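Local coordinates for protein mandelate racemase/muconate lactonizing enzyme (Jannaschia sp., PDB 4J3Z) that probably acts as an isomerase of the enolase superfamily, abstracting a proton next to a substrate carboxylate, at residues D[24-29]-D[38-43]; D[5-10]-D[54-59]. All coordinates share one frame; numbering follows the deposited sequence.

In the fold
Both contacts belong to the N-terminal part of the chain, where a three-stranded antiparallel sheet packs against helices. Contact 1 pairs 24-29 with 38-43, the middle strand with one outer strand. Contact 2 sets the other outer strand, 5-10, against the helix segment 54-59. Their centres lie about 9 Å apart, and contact 1 is nested in the chain loop closed by contact 2. The middle strand joins them: Phe10 N lies 2.7 Å from Leu26 O, and Arg28 N 2.9 Å from Asp8 O, both probable hydrogen bonds. Leu7 CD1 also packs 3.6 Å from Val27 CB. Ile55 of contact 2 touches Leu25 and Val27 of contact 1, so helix 48-62 packs on strand 24-31 as well as on strand 4-12.

Contact 1: D[24-29]-D[38-43]; sequences WLLVRV and LGEVYA
Leu26 and Glu40 face each other as a non-hydrogen-bonded antiparallel pair. The CD2 methyl of Leu26 lies against the carboxylate end of Glu40, 3.4 Å from Glu40 CD. Glu40 CG is anti to the backbone N (chi1 177°), and the chain stays extended beyond it. This carries the carboxylate past Leu26 to Trp24, where Glu40 OE2 lies 3.5 Å from Trp24 CB. The indole and carboxylate planes are 58° apart, and the oxygen meets the ring obliquely. Both carboxylate oxygens have partners elsewhere: OE2 accepts from Gly314 N and OE1 from Glu317 N. These bonds probably fix the rotation of the buried acid. Farther along the same face, Arg28 and Leu38 lie side by side and point the same way, with Arg28 CB 3.8 Å from Leu38 CD2. The guanidinium group of Arg28 turns to a salt bridge with Asp371.

The other face carries Leu25, Val27 and Val41. Val27 and Val41 cross at about a right angle, with Val27 CG1 4.0 Å from Val41 CG2. Val27 CG2 sits over the Gly39 peptide, 3.4 Å from Gly39 O. The backbones are tied by a nearly straight bond from Val27 N to Gly39 O (2.7 Å) and its return from Gly39 N to Val27 O (2.9 Å). Val41 N also bonds to Leu25 O. This is the antiparallel beta hairpin of strands 24-31 and 36-41, in the N-terminal sheet of an enolase-superfamily fold.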
loop_
_atom_site.group_PDB
_atom_site.type_symbol
_atom_site.label_atom_id
_atom_site.label_comp_id
_atom_site.label_asym_id
_atom_site.label_seq_id
_atom_site.Cartn_x
_atom_site.Cartn_y
_atom_site.Cartn_z
ATOM N N TRP D 24 -37.289 -8.153 -25.070
ATOM C CA TRP D 24 -36.778 -6.797 -24.874
ATOM C C TRP D 24 -37.835 -5.946 -24.194
ATOM O O TRP D 24 -39.028 -6.158 -24.406
ATOM C CB TRP D 24 -36.384 -6.151 -26.198
ATOM C CG TRP D 24 -35.365 -6.911 -26.995
ATOM C CD1 TRP D 24 -34.339 -7.678 -26.511
ATOM C CD2 TRP D 24 -35.262 -6.957 -28.420
ATOM N NE1 TRP D 24 -33.607 -8.201 -27.553
ATOM C CE2 TRP D 24 -34.150 -7.768 -28.734
ATOM C CE3 TRP D 24 -36.008 -6.400 -29.466
ATOM C CZ2 TRP D 24 -33.766 -8.036 -30.048
ATOM C CZ3 TRP D 24 -35.616 -6.660 -30.779
ATOM C CH2 TRP D 24 -34.512 -7.482 -31.052
ATOM N N LEU D 25 -37.390 -4.986 -23.381
ATOM C CA LEU D 25 -38.288 -4.099 -22.656
ATOM C C LEU D 25 -38.145 -2.665 -23.137
ATOM O O LEU D 25 -37.208 -1.949 -22.750
ATOM C CB LEU D 25 -38.012 -4.172 -21.149
ATOM C CG LEU D 25 -38.698 -5.252 -20.323
ATOM C CD1 LEU D 25 -37.771 -5.733 -19.208
ATOM C CD2 LEU D 25 -40.005 -4.720 -19.761
ATOM N N LEU D 26 -39.092 -2.237 -23.967
ATOM C CA LEU D 26 -39.030 -0.902 -24.565
ATOM C C LEU D 26 -40.043 0.046 -23.938
ATOM O O LEU D 26 -41.169 -0.353 -23.647
ATOM C CB LEU D 26 -39.259 -0.976 -26.072
ATOM C CG LEU D 26 -38.520 -2.011 -26.921
ATOM C CD1 LEU D 26 -38.746 -1.700 -28.393
ATOM C CD2 LEU D 26 -37.027 -2.060 -26.606
ATOM N N VAL D 27 -39.620 1.295 -23.732
ATOM C CA VAL D 27 -40.483 2.360 -23.221
ATOM C C VAL D 27 -40.633 3.490 -24.256
ATOM O O VAL D 27 -39.675 3.847 -24.946
ATOM C CB VAL D 27 -39.980 2.929 -21.864
ATOM C CG1 VAL D 27 -39.708 1.811 -20.861
ATOM C CG2 VAL D 27 -38.747 3.814 -22.034
ATOM N N ARG D 28 -41.840 4.030 -24.373
ATOM C CA ARG D 28 -42.079 5.201 -25.218
ATOM C C ARG D 28 -42.788 6.289 -24.413
ATOM O O ARG D 28 -43.975 6.169 -24.114
ATOM C CB ARG D 28 -42.906 4.823 -26.450
ATOM C CG ARG D 28 -43.141 5.966 -27.423
ATOM C CD ARG D 28 -44.463 5.758 -28.138
ATOM N NE ARG D 28 -44.268 5.225 -29.476
ATOM C CZ ARG D 28 -45.043 4.318 -30.061
ATOM N NH1 ARG D 28 -46.085 3.798 -29.416
ATOM N NH2 ARG D 28 -44.757 3.919 -31.300
ATOM N N VAL D 29 -42.038 7.330 -24.048
ATOM C CA VAL D 29 -42.555 8.457 -23.267
ATOM C C VAL D 29 -43.063 9.571 -24.188
ATOM O O VAL D 29 -42.351 9.976 -25.107
ATOM C CB VAL D 29 -41.468 9.035 -22.326
ATOM C CG1 VAL D 29 -41.980 10.266 -21.580
ATOM C CG2 VAL D 29 -40.989 7.983 -21.337
ATOM N N LEU D 38 -38.069 7.187 -27.406
ATOM C CA LEU D 38 -37.902 5.759 -27.153
ATOM C C LEU D 38 -36.747 5.487 -26.197
ATOM O O LEU D 38 -35.728 6.178 -26.232
ATOM C CB LEU D 38 -37.692 4.982 -28.459
ATOM C CG LEU D 38 -38.912 4.582 -29.300
ATOM C CD1 LEU D 38 -38.440 3.800 -30.513
ATOM C CD2 LEU D 38 -39.915 3.758 -28.504
ATOM N N GLY D 39 -36.923 4.484 -25.341
ATOM C CA GLY D 39 -35.896 4.054 -24.396
ATOM C C GLY D 39 -35.998 2.559 -24.136
ATOM O O GLY D 39 -37.062 1.965 -24.318
ATOM N N GLU D 40 -34.892 1.954 -23.709
ATOM C CA GLU D 40 -34.853 0.522 -23.464
ATOM C C GLU D 40 -34.262 0.178 -22.092
ATOM O O GLU D 40 -33.201 0.687 -21.707
ATOM C CB GLU D 40 -34.111 -0.198 -24.599
ATOM C CG GLU D 40 -33.961 -1.691 -24.396
ATOM C CD GLU D 40 -33.826 -2.483 -25.689
ATOM O OE1 GLU D 40 -33.626 -1.893 -26.775
ATOM O OE2 GLU D 40 -33.925 -3.722 -25.602
ATOM N N VAL D 41 -34.968 -0.698 -21.379
ATOM C CA VAL D 41 -34.601 -1.152 -20.050
ATOM C C VAL D 41 -33.855 -2.483 -20.146
ATOM O O VAL D 41 -34.264 -3.403 -20.880
ATOM C CB VAL D 41 -35.856 -1.330 -19.163
ATOM C CG1 VAL D 41 -35.498 -1.850 -17.775
ATOM C CG2 VAL D 41 -36.653 -0.032 -19.075
ATOM N N TYR D 42 -32.756 -2.578 -19.404
ATOM C CA TYR D 42 -32.012 -3.814 -19.297
ATOM C C TYR D 42 -32.031 -4.299 -17.852
ATOM O O TYR D 42 -31.254 -3.839 -17.008
ATOM C CB TYR D 42 -30.590 -3.634 -19.834
ATOM C CG TYR D 42 -29.893 -4.929 -20.189
ATOM C CD1 TYR D 42 -30.411 -5.784 -21.158
ATOM C CD2 TYR D 42 -28.721 -5.295 -19.549
ATOM C CE1 TYR D 42 -29.766 -6.971 -21.474
ATOM C CE2 TYR D 42 -28.072 -6.476 -19.852
ATOM C CZ TYR D 42 -28.593 -7.307 -20.814
ATOM O OH TYR D 42 -27.940 -8.478 -21.109
ATOM N N ALA D 43 -32.953 -5.216 -17.573
ATOM C CA ALA D 43 -33.186 -5.712 -16.220
ATOM C C ALA D 43 -33.802 -7.102 -16.275
ATOM O O ALA D 43 -34.816 -7.306 -16.952
ATOM C CB ALA D 43 -34.112 -4.765 -15.473
#

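Contact 2: D[5-10]-D[54-59]; sequences DTLDIF and VIHDVF
Leu7 lies over one face of the Phe59 ring. Its CB is 4.0 Å from the ring centroid and only 15° off the normal, a CH-pi contact. The two side chains slide past each other in opposite directions. Each has its CG anti to its own backbone N, at chi1 173° in Leu7 and 172° in Phe59. This torsion swings the Leu7 branch toward the helix, and Leu7 CD2 comes to 3.8 Å from Phe59 CB. The Phe59 ring reaches back to the strand, where its CZ lies 3.4 Å from Asp5 O. That carbonyl oxygen meets the ring at its edge, near the ring plane. Asp5 and Thr6 both face Thr30 in a classic beta bulge. With an alanine here instead of Phe59, Leu7 CB would probably lose its aromatic cover and a gap would be likely to open beside the Asp5 carbonyl.

Strand 4-12 and helix 48-62 run nearly antiparallel here, their segment axes 9.9 Å apart. This is sheet-on-helix packing in the N-terminal domain of the mandelate racemase and muconate lactonizing enzyme family. Helix 89-109 shares the layer through Leu98, which touches Leu7 and Ile55.

Next along the strand, Ile9 has its CD1 anti to CA, which carries the methyl out toward the helix. Its side chain crosses that of Ile55 obliquely, and Ile9 CD1 is 3.7 Å from Ile55 CB. The branch CG2 of Ile55 also meets Leu7 CD2, at 4.0 Å. His56 starts to one side, but its ring swings back along Ile9. Ile9 CD1 approaches His56 ND1 obliquely at 3.5 Å. That nitrogen has a weak hydrogen bond with Thr52 O. Leu7 CD2 lies above one face of the imidazole, toward its rim. Elsewhere on the helix, Val54, Asp57 and Val58 pack on Val46 of a second subunit.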
loop_
_atom_site.group_PDB
_atom_site.type_symbol
_atom_site.label_atom_id
_atom_site.label_comp_id
_atom_site.label_asym_id
_atom_site.label_seq_id
_atom_site.Cartn_x
_atom_site.Cartn_y
_atom_site.Cartn_z
ATOM N N ASP D 5 -45.295 13.300 -19.729
ATOM C CA ASP D 5 -46.699 13.047 -19.399
ATOM C C ASP D 5 -47.037 11.561 -19.245
ATOM O O ASP D 5 -47.285 11.105 -18.124
ATOM C CB ASP D 5 -47.631 13.721 -20.418
ATOM C CG ASP D 5 -49.038 13.935 -19.878
ATOM O OD1 ASP D 5 -49.357 13.444 -18.774
ATOM O OD2 ASP D 5 -49.836 14.602 -20.562
ATOM N N THR D 6 -47.056 10.820 -20.357
ATOM C CA THR D 6 -47.472 9.412 -20.341
ATOM C C THR D 6 -46.374 8.437 -20.763
ATOM O O THR D 6 -45.413 8.803 -21.456
ATOM C CB THR D 6 -48.695 9.134 -21.245
ATOM O OG1 THR D 6 -48.295 9.188 -22.618
ATOM C CG2 THR D 6 -49.857 10.122 -20.974
ATOM N N LEU D 7 -46.548 7.186 -20.342
ATOM C CA LEU D 7 -45.625 6.125 -20.653
ATOM C C LEU D 7 -46.350 4.893 -21.191
ATOM O O LEU D 7 -47.330 4.429 -20.620
ATOM C CB LEU D 7 -44.819 5.761 -19.407
ATOM C CG LEU D 7 -43.896 4.541 -19.466
ATOM C CD1 LEU D 7 -42.808 4.719 -20.509
ATOM C CD2 LEU D 7 -43.299 4.283 -18.092
ATOM N N ASP D 8 -45.860 4.376 -22.309
ATOM C CA ASP D 8 -46.304 3.080 -22.795
ATOM C C ASP D 8 -45.098 2.170 -22.796
ATOM O O ASP D 8 -44.017 2.572 -23.222
ATOM C CB ASP D 8 -46.912 3.198 -24.192
ATOM C CG ASP D 8 -48.035 4.216 -24.254
ATOM O OD1 ASP D 8 -48.755 4.401 -23.240
ATOM O OD2 ASP D 8 -48.201 4.835 -25.326
ATOM N N ILE D 9 -45.282 0.967 -22.266
ATOM C CA ILE D 9 -44.214 -0.027 -22.182
ATOM C C ILE D 9 -44.565 -1.163 -23.134
ATOM O O ILE D 9 -45.719 -1.607 -23.167
ATOM C CB ILE D 9 -44.037 -0.575 -20.740
ATOM C CG1 ILE D 9 -43.798 0.568 -19.739
ATOM C CG2 ILE D 9 -42.906 -1.597 -20.670
ATOM C CD1 ILE D 9 -43.624 0.112 -18.303
ATOM N N PHE D 10 -43.567 -1.609 -23.903
ATOM C CA PHE D 10 -43.698 -2.735 -24.835
ATOM C C PHE D 10 -42.788 -3.898 -24.428
ATOM O O PHE D 10 -41.569 -3.736 -24.290
ATOM C CB PHE D 10 -43.341 -2.309 -26.271
ATOM C CG PHE D 10 -44.285 -1.302 -26.870
ATOM C CD1 PHE D 10 -45.454 -1.711 -27.506
ATOM C CD2 PHE D 10 -44.000 0.058 -26.818
ATOM C CE1 PHE D 10 -46.321 -0.791 -28.071
ATOM C CE2 PHE D 10 -44.871 0.988 -27.376
ATOM C CZ PHE D 10 -46.031 0.560 -28.005
ATOM N N VAL D 54 -42.487 -1.893 -11.782
ATOM C CA VAL D 54 -41.300 -1.134 -11.370
ATOM C C VAL D 54 -41.081 0.106 -12.261
ATOM O O VAL D 54 -40.866 1.212 -11.748
ATOM C CB VAL D 54 -40.030 -2.011 -11.354
ATOM C CG1 VAL D 54 -38.772 -1.146 -11.417
ATOM C CG2 VAL D 54 -40.007 -2.904 -10.121
ATOM N N ILE D 55 -41.148 -0.086 -13.584
ATOM C CA ILE D 55 -40.888 0.993 -14.557
ATOM C C ILE D 55 -41.966 2.059 -14.472
ATOM O O ILE D 55 -41.666 3.252 -14.486
ATOM C CB ILE D 55 -40.762 0.475 -16.017
ATOM C CG1 ILE D 55 -39.611 -0.524 -16.151
ATOM C CG2 ILE D 55 -40.524 1.626 -16.979
ATOM C CD1 ILE D 55 -39.800 -1.571 -17.245
ATOM N N HIS D 56 -43.223 1.637 -14.369
ATOM C CA HIS D 56 -44.311 2.596 -14.122
ATOM C C HIS D 56 -44.166 3.315 -12.775
ATOM O O HIS D 56 -44.542 4.477 -12.654
ATOM C CB HIS D 56 -45.680 1.919 -14.212
ATOM C CG HIS D 56 -46.341 2.058 -15.549
ATOM N ND1 HIS D 56 -46.477 1.003 -16.427
ATOM C CD2 HIS D 56 -46.876 3.136 -16.171
ATOM C CE1 HIS D 56 -47.089 1.419 -17.522
ATOM N NE2 HIS D 56 -47.343 2.710 -17.391
ATOM N N ASP D 57 -43.623 2.629 -11.773
ATOM C CA ASP D 57 -43.378 3.237 -10.453
ATOM C C ASP D 57 -42.341 4.361 -10.547
ATOM O O ASP D 57 -42.601 5.470 -10.076
ATOM C CB ASP D 57 -42.946 2.167 -9.437
ATOM C CG ASP D 57 -43.114 2.611 -7.991
ATOM O OD1 ASP D 57 -42.394 3.541 -7.558
ATOM O OD2 ASP D 57 -43.955 2.011 -7.276
ATOM N N VAL D 58 -41.193 4.071 -11.177
ATOM C CA VAL D 58 -40.059 5.013 -11.290
ATOM C C VAL D 58 -40.439 6.288 -12.056
ATOM O O VAL D 58 -40.105 7.404 -11.636
ATOM C CB VAL D 58 -38.814 4.329 -11.933
ATOM C CG1 VAL D 58 -37.725 5.335 -12.294
ATOM C CG2 VAL D 58 -38.247 3.243 -11.016
ATOM N N PHE D 59 -41.150 6.115 -13.166
ATOM C CA PHE D 59 -41.617 7.222 -13.995
ATOM C C PHE D 59 -42.593 8.122 -13.235
ATOM O O PHE D 59 -42.390 9.341 -13.145
ATOM C CB PHE D 59 -42.252 6.658 -15.277
ATOM C CG PHE D 59 -42.937 7.689 -16.138
ATOM C CD1 PHE D 59 -42.201 8.511 -16.989
ATOM C CD2 PHE D 59 -44.325 7.824 -16.109
ATOM C CE1 PHE D 59 -42.831 9.452 -17.787
ATOM C CE2 PHE D 59 -44.963 8.766 -16.902
ATOM C CZ PHE D 59 -44.216 9.581 -17.742
#